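Local coordinates for D-mannonate dehydratase (Streptococcus suis, PDB 3BDK), which probably catalyses the dehydration of D-mannonate to 2-dehydro-3-deoxy-D-gluconate with a divalent metal, on a xylose isomerase-like TIM barrel, at residues Phe125-Phe129 / Ile181-Tyr185. Numbering follows the deposited sequence.
Sequences FMPVF and IIENY
Pro127 presses its ring onto the phenol of Tyr185. CB of Pro127 stands 3.4 Å from the Tyr185 ring centroid and only 12° off the ring normal, which defines a CH-pi contact over the face; CG of Pro127 extends the bump across one side, 3.6 Å from CE2 of Tyr185. Val128 makes the second bump. Its CG2, set anti to the carbonyl carbon, reaches the Tyr185 ring obliquely at CD1, 3.7 Å away, and rests in a shallow hollow bordered also by CG1 of Ile182 and, more loosely at 4.4 Å, by CG2 of Ile181. CG1 of Val128 meets CG1 of Ile182 at 4.1 Å. The same Val128 CG1 also lies over the centre of the ring of Phe129, the next residue of the loop, 3.4 Å above its plane. Helix 176-187 is packed in this way against the loop that follows barrel strand 120-123, with Leu230 touching both Val128 and Tyr185; the side chain of Val128 is about 12 Å from the bound D-mannose. The interface itself is apolar, CH-pi and aliphatic packing with no hydrogen bond across it, whereas Glu90 of helix 90-93 links both sides: the Tyr185 hydroxyl is hydrogen-bonded to its carboxylate, which also takes a weak hydrogen bond from Val128 N.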
loop_
_atom_site.group_PDB
_atom_site.type_symbol
_atom_site.label_atom_id
_atom_site.label_comp_id
_atom_site.label_asym_id
_atom_site.label_seq_id
_atom_site.Cartn_x
_atom_site.Cartn_y
_atom_site.Cartn_z
ATOM N N PHE A 125 11.046 -1.787 -28.367
ATOM C CA PHE A 125 11.885 -2.001 -29.547
ATOM C C PHE A 125 13.152 -2.756 -29.142
ATOM O O PHE A 125 14.273 -2.254 -29.250
ATOM C CB PHE A 125 12.212 -0.677 -30.241
ATOM C CG PHE A 125 12.242 -0.775 -31.741
ATOM C CD1 PHE A 125 11.079 -0.587 -32.487
ATOM C CD2 PHE A 125 13.430 -1.073 -32.414
ATOM C CE1 PHE A 125 11.102 -0.679 -33.881
ATOM C CE2 PHE A 125 13.464 -1.161 -33.806
ATOM C CZ PHE A 125 12.300 -0.964 -34.539
ATOM N N MET A 126 12.941 -3.983 -28.681
ATOM C CA MET A 126 13.962 -4.764 -28.050
ATOM C C MET A 126 14.126 -6.063 -28.807
ATOM O O MET A 126 13.247 -6.926 -28.788
ATOM C CB MET A 126 13.569 -5.041 -26.604
ATOM C CG MET A 126 14.742 -5.154 -25.635
ATOM S SD MET A 126 14.255 -5.688 -23.972
ATOM C CE MET A 126 12.749 -4.727 -23.736
ATOM N N PRO A 127 15.256 -6.212 -29.495
ATOM C CA PRO A 127 15.519 -7.434 -30.223
ATOM C C PRO A 127 15.257 -8.643 -29.354
ATOM O O PRO A 127 15.560 -8.602 -28.159
ATOM C CB PRO A 127 17.007 -7.336 -30.512
ATOM C CG PRO A 127 17.267 -5.877 -30.600
ATOM C CD PRO A 127 16.339 -5.223 -29.646
ATOM N N VAL A 128 14.659 -9.675 -29.955
ATOM C CA VAL A 128 14.545 -11.024 -29.411
ATOM C C VAL A 128 13.594 -11.189 -28.214
ATOM O O VAL A 128 12.515 -11.760 -28.362
ATOM C CB VAL A 128 15.933 -11.649 -29.107
ATOM C CG1 VAL A 128 15.808 -13.147 -28.937
ATOM C CG2 VAL A 128 16.903 -11.359 -30.219
ATOM N N PHE A 129 13.996 -10.708 -27.039
ATOM C CA PHE A 129 13.206 -10.846 -25.812
ATOM C C PHE A 129 12.666 -9.490 -25.393
ATOM O O PHE A 129 13.213 -8.468 -25.799
ATOM C CB PHE A 129 14.068 -11.376 -24.661
ATOM C CG PHE A 129 15.016 -12.476 -25.052
ATOM C CD1 PHE A 129 16.335 -12.186 -25.382
ATOM C CD2 PHE A 129 14.593 -13.800 -25.077
ATOM C CE1 PHE A 129 17.226 -13.202 -25.748
ATOM C CE2 PHE A 129 15.467 -14.816 -25.444
ATOM C CZ PHE A 129 16.791 -14.515 -25.781
ATOM N N ILE A 181 17.689 -15.844 -35.687
ATOM C CA ILE A 181 17.290 -14.469 -35.407
ATOM C C ILE A 181 18.397 -13.799 -34.583
ATOM O O ILE A 181 18.735 -12.615 -34.785
ATOM C CB ILE A 181 15.936 -14.433 -34.664
ATOM C CG1 ILE A 181 14.812 -14.798 -35.636
ATOM C CG2 ILE A 181 15.674 -13.061 -34.080
ATOM C CD1 ILE A 181 13.518 -15.260 -34.985
ATOM N N ILE A 182 18.969 -14.588 -33.672
ATOM C CA ILE A 182 20.040 -14.137 -32.802
ATOM C C ILE A 182 21.310 -13.955 -33.632
ATOM O O ILE A 182 21.965 -12.916 -33.541
ATOM C CB ILE A 182 20.226 -15.091 -31.593
ATOM C CG1 ILE A 182 19.061 -14.917 -30.603
ATOM C CG2 ILE A 182 21.523 -14.808 -30.881
ATOM C CD1 ILE A 182 18.648 -16.188 -29.889
ATOM N N GLU A 183 21.628 -14.931 -34.481
ATOM C CA GLU A 183 22.748 -14.778 -35.423
ATOM C C GLU A 183 22.644 -13.485 -36.242
ATOM O O GLU A 183 23.628 -12.724 -36.326
ATOM C CB GLU A 183 22.929 -16.011 -36.319
ATOM C CG GLU A 183 23.076 -17.323 -35.525
ATOM C CD GLU A 183 23.791 -18.449 -36.285
ATOM O OE1 GLU A 183 23.920 -19.565 -35.703
ATOM O OE2 GLU A 183 24.231 -18.223 -37.446
ATOM N N ASN A 184 21.459 -13.216 -36.799
ATOM C CA ASN A 184 21.246 -12.000 -37.590
ATOM C C ASN A 184 21.545 -10.701 -36.826
ATOM O O ASN A 184 22.353 -9.908 -37.280
ATOM C CB ASN A 184 19.861 -11.971 -38.262
ATOM C CG ASN A 184 19.734 -10.850 -39.315
ATOM O OD1 ASN A 184 20.518 -10.771 -40.263
ATOM N ND2 ASN A 184 18.748 -9.982 -39.135
ATOM N N TYR A 185 20.909 -10.513 -35.669
ATOM C CA TYR A 185 21.143 -9.362 -34.766
ATOM C C TYR A 185 22.602 -9.212 -34.339
ATOM O O TYR A 185 23.164 -8.109 -34.396
ATOM C CB TYR A 185 20.283 -9.486 -33.508
ATOM C CG TYR A 185 18.882 -8.935 -33.620
ATOM C CD1 TYR A 185 17.771 -9.750 -33.404
ATOM C CD2 TYR A 185 18.657 -7.596 -33.927
ATOM C CE1 TYR A 185 16.482 -9.244 -33.504
ATOM C CE2 TYR A 185 17.374 -7.093 -34.035
ATOM C CZ TYR A 185 16.295 -7.918 -33.818
ATOM O OH TYR A 185 15.019 -7.404 -33.914
#